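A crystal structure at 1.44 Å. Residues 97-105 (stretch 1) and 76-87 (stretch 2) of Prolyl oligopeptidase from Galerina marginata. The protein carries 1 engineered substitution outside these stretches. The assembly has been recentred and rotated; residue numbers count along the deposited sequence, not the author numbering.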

# COMPACT_ATOMS: atom_id res chain seq x y z
N TYR A 97 -10.91 21.49 5.29
CA TYR A 97 -10.22 20.63 6.25
C TYR A 97 -9.07 19.93 5.55
O TYR A 97 -9.20 19.47 4.41
CB TYR A 97 -11.20 19.59 6.79
CG TYR A 97 -12.33 20.12 7.60
CD1 TYR A 97 -13.38 20.85 7.00
CD2 TYR A 97 -12.38 19.91 8.96
CE1 TYR A 97 -14.45 21.33 7.77
CE2 TYR A 97 -13.45 20.37 9.72
CZ TYR A 97 -14.47 21.08 9.10
OH TYR A 97 -15.54 21.53 9.87
N TRP A 98 -7.94 19.81 6.23
CA TRP A 98 -6.76 19.22 5.62
C TRP A 98 -5.86 18.68 6.72
O TRP A 98 -5.89 19.14 7.87
CB TRP A 98 -5.98 20.25 4.76
CG TRP A 98 -5.34 21.33 5.53
CD1 TRP A 98 -4.02 21.38 5.94
CD2 TRP A 98 -5.95 22.54 6.01
NE1 TRP A 98 -3.80 22.54 6.67
CE2 TRP A 98 -4.96 23.26 6.73
CE3 TRP A 98 -7.23 23.07 5.93
CZ2 TRP A 98 -5.22 24.50 7.31
CZ3 TRP A 98 -7.47 24.30 6.52
CH2 TRP A 98 -6.48 24.98 7.21
N PHE A 99 -5.02 17.72 6.36
CA PHE A 99 -4.02 17.19 7.30
C PHE A 99 -2.73 17.97 7.20
O PHE A 99 -2.30 18.40 6.13
CB PHE A 99 -3.74 15.69 7.03
CG PHE A 99 -4.85 14.80 7.45
CD1 PHE A 99 -4.95 14.39 8.77
CD2 PHE A 99 -5.78 14.38 6.53
CE1 PHE A 99 -5.98 13.56 9.15
CE2 PHE A 99 -6.79 13.53 6.92
CZ PHE A 99 -6.89 13.13 8.24
N TYR A 100 -2.10 18.14 8.36
CA TYR A 100 -0.88 18.91 8.52
C TYR A 100 0.04 18.21 9.51
O TYR A 100 -0.42 17.82 10.58
CB TYR A 100 -1.15 20.36 9.02
CG TYR A 100 0.08 21.19 9.33
CD1 TYR A 100 1.00 21.50 8.34
CD2 TYR A 100 0.34 21.60 10.60
CE1 TYR A 100 2.13 22.23 8.63
CE2 TYR A 100 1.47 22.36 10.89
CZ TYR A 100 2.34 22.63 9.88
OH TYR A 100 3.46 23.38 10.22
N ASN A 101 1.31 18.01 9.14
CA ASN A 101 2.35 17.45 10.00
C ASN A 101 3.44 18.51 10.12
O ASN A 101 3.95 18.99 9.11
CB ASN A 101 2.90 16.18 9.36
CG ASN A 101 3.70 15.35 10.33
OD1 ASN A 101 4.62 15.86 10.96
ND2 ASN A 101 3.34 14.08 10.47
N ARG A 102 3.79 18.86 11.35
CA ARG A 102 4.83 19.84 11.58
C ARG A 102 6.18 19.40 11.04
O ARG A 102 7.04 20.27 10.79
CB ARG A 102 4.95 20.16 13.08
CG ARG A 102 3.73 20.88 13.63
CD ARG A 102 3.62 20.81 15.18
NE ARG A 102 4.74 21.45 15.87
CZ ARG A 102 4.75 22.74 16.22
NH1 ARG A 102 3.74 23.55 15.98
NH2 ARG A 102 5.81 23.21 16.87
N GLY A 103 6.39 18.10 10.88
CA GLY A 103 7.59 17.56 10.24
C GLY A 103 7.87 16.12 10.62
O GLY A 103 8.06 15.27 9.75
N LEU A 104 7.91 15.86 11.94
CA LEU A 104 8.30 14.57 12.49
C LEU A 104 7.23 13.97 13.37
O LEU A 104 7.51 13.06 14.14
CB LEU A 104 9.62 14.68 13.23
CG LEU A 104 10.82 15.10 12.37
CD1 LEU A 104 12.02 15.43 13.23
CD2 LEU A 104 11.15 14.08 11.32
N GLN A 105 5.99 14.44 13.27
CA GLN A 105 4.92 13.85 14.08
C GLN A 105 4.56 12.47 13.56
O GLN A 105 4.54 12.20 12.35
CB GLN A 105 3.69 14.77 14.10
CG GLN A 105 3.93 16.17 14.69
CD GLN A 105 2.71 16.97 14.59
OE1 GLN A 105 2.46 17.65 13.60
NE2 GLN A 105 1.91 16.95 15.65
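Stretch 2 76-87: FRASRNYAKFSA

Stretch 2 runs antiparallel to stretch 1, and the evidence is a reciprocal pair of backbone hydrogen bonds: Lys-84 N donates to Asn-101 O at 3.0 Å (169° at the hydrogen), and Asn-101 N donates to Lys-84 O at 2.9 Å (172°). The two bonds run both ways between the same residues, which makes Asn-101 and Lys-84 a hydrogen-bonded antiparallel pair; their CA atoms are 5.1 Å apart. The adjoining pair, Tyr-100 and Phe-85, is non-hydrogen-bonded, its CA atoms closing to 4.4 Å.

One step further, Ser-86 N donates to Phe-99 O at 3.0 Å, but the return bond ends on a side chain: Phe-99 N donates to Ser-86 OG at 2.9 Å. Ser-86, with chi1 at 73° (p), points its CB toward stretch 1, and Ser-86 OG in turn donates to Ala-87 O at 2.8 Å.

At the other end, the Lys-84 side chain reaches past the strand register. Lys-84 NZ donates to Gly-103 O at 3.0 Å and to Tyr-82 O at 2.9 Å, tying the turn after the strand of stretch 1 to the loop before that of stretch 2. Gly-103 has phi/psi of 158/-52, where a CB would jam against the preceding carbonyl and also lie 2.7 Å from Asn-81 OD1. Gly-103 CA makes a CA-H...O contact with Tyr-82 O at 3.3 Å. Water 1 extends this junction, accepting from Arg-80 NE at 2.8 Å and donating to Gly-103 O at 2.9 Å.

Packing completes the contact. Tyr-100 CE1 lies 3.9 Å from Ala-83 CB, while Asn-101 CB and Lys-84 CB, on the same sheet face, are 4.2 Å apart. Beyond the strands, Leu-104 packs against Arg-80 and Arg-77, with Leu-104 CD2 3.8 Å from Arg-80 CB and Leu-104 CD1 4.1 Å from Arg-77 CG. Together the stretches bury 624 Å², both sides summed.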

# COMPACT_ATOMS: atom_id res chain seq x y z
N PHE A 76 19.18 11.48 7.93
CA PHE A 76 17.84 11.05 7.53
C PHE A 76 16.77 11.79 8.33
O PHE A 76 15.74 12.18 7.79
CB PHE A 76 17.66 9.55 7.75
CG PHE A 76 18.44 8.67 6.77
CD1 PHE A 76 19.05 9.19 5.66
CD2 PHE A 76 18.55 7.32 7.02
CE1 PHE A 76 19.70 8.34 4.74
CE2 PHE A 76 19.23 6.45 6.13
CZ PHE A 76 19.80 6.97 5.01
N ARG A 77 16.97 11.94 9.64
CA ARG A 77 16.03 12.71 10.43
C ARG A 77 15.89 14.12 9.89
O ARG A 77 14.78 14.62 9.73
CB ARG A 77 16.51 12.75 11.88
CG ARG A 77 15.48 13.27 12.87
CD ARG A 77 16.02 13.38 14.31
NE ARG A 77 16.62 12.12 14.83
CZ ARG A 77 17.89 11.87 14.97
NH1 ARG A 77 18.82 12.78 14.67
NH2 ARG A 77 18.27 10.71 15.48
N ALA A 78 17.02 14.75 9.54
CA ALA A 78 16.94 16.10 8.98
C ALA A 78 16.19 16.10 7.66
O ALA A 78 15.41 17.01 7.38
CB ALA A 78 18.34 16.68 8.83
N SER A 79 16.42 15.08 6.84
CA SER A 79 15.76 15.03 5.53
C SER A 79 14.25 14.89 5.65
O SER A 79 13.53 15.30 4.74
CB SER A 79 16.35 13.91 4.67
OG SER A 79 15.79 12.66 4.94
N ARG A 80 13.75 14.33 6.74
CA ARG A 80 12.31 14.17 6.98
C ARG A 80 11.71 15.38 7.68
O ARG A 80 10.49 15.49 7.75
CB ARG A 80 12.07 12.92 7.83
CG ARG A 80 12.38 11.62 7.13
CD ARG A 80 11.22 11.02 6.44
NE ARG A 80 10.11 10.75 7.36
CZ ARG A 80 9.44 9.60 7.43
NH1 ARG A 80 8.47 9.49 8.31
NH2 ARG A 80 9.73 8.60 6.60
N ASN A 81 12.53 16.30 8.18
CA ASN A 81 12.04 17.36 9.06
C ASN A 81 11.62 18.58 8.25
O ASN A 81 12.27 19.63 8.23
CB ASN A 81 13.12 17.71 10.06
CG ASN A 81 12.60 18.55 11.20
OD1 ASN A 81 11.41 18.66 11.40
ND2 ASN A 81 13.50 19.13 11.97
N TYR A 82 10.45 18.41 7.59
CA TYR A 82 9.83 19.51 6.85
C TYR A 82 8.32 19.35 6.95
O TYR A 82 7.81 18.22 7.06
CB TYR A 82 10.25 19.57 5.36
CG TYR A 82 9.96 18.33 4.57
CD1 TYR A 82 10.92 17.32 4.45
CD2 TYR A 82 8.76 18.16 3.90
CE1 TYR A 82 10.68 16.19 3.72
CE2 TYR A 82 8.52 16.99 3.16
CZ TYR A 82 9.48 16.03 3.07
OH TYR A 82 9.20 14.92 2.30
N ALA A 83 7.61 20.47 6.92
CA ALA A 83 6.16 20.47 7.05
C ALA A 83 5.52 19.74 5.88
O ALA A 83 5.96 19.84 4.73
CB ALA A 83 5.67 21.92 7.05
N LYS A 84 4.49 18.94 6.20
CA LYS A 84 3.76 18.15 5.19
C LYS A 84 2.27 18.40 5.33
O LYS A 84 1.78 18.69 6.41
CB LYS A 84 4.06 16.66 5.30
CG LYS A 84 5.52 16.42 4.94
CD LYS A 84 5.95 15.03 5.24
CE LYS A 84 6.45 14.85 6.65
NZ LYS A 84 7.85 15.31 6.77
N PHE A 85 1.55 18.28 4.23
CA PHE A 85 0.14 18.63 4.20
C PHE A 85 -0.56 17.89 3.07
O PHE A 85 0.06 17.46 2.10
CB PHE A 85 -0.09 20.15 4.03
CG PHE A 85 0.92 20.80 3.18
CD1 PHE A 85 0.88 20.67 1.81
CD2 PHE A 85 1.96 21.46 3.79
CE1 PHE A 85 1.94 21.26 1.02
CE2 PHE A 85 2.97 22.05 3.03
CZ PHE A 85 2.94 21.93 1.67
N SER A 86 -1.85 17.71 3.25
CA SER A 86 -2.71 17.08 2.25
C SER A 86 -3.43 18.12 1.43
O SER A 86 -3.42 19.31 1.73
CB SER A 86 -3.76 16.19 2.93
OG SER A 86 -4.78 16.99 3.57
N ALA A 87 -4.13 17.64 0.39
CA ALA A 87 -5.13 18.48 -0.26
C ALA A 87 -6.23 18.82 0.75
O ALA A 87 -6.56 18.01 1.63
CB ALA A 87 -5.77 17.76 -1.45
O HOH W 1 8.61 12.57 8.96
O HOH W 2 6.37 11.52 9.64
O HOH W 3 9.67 20.63 10.21
O HOH W 4 -8.70 16.99 3.04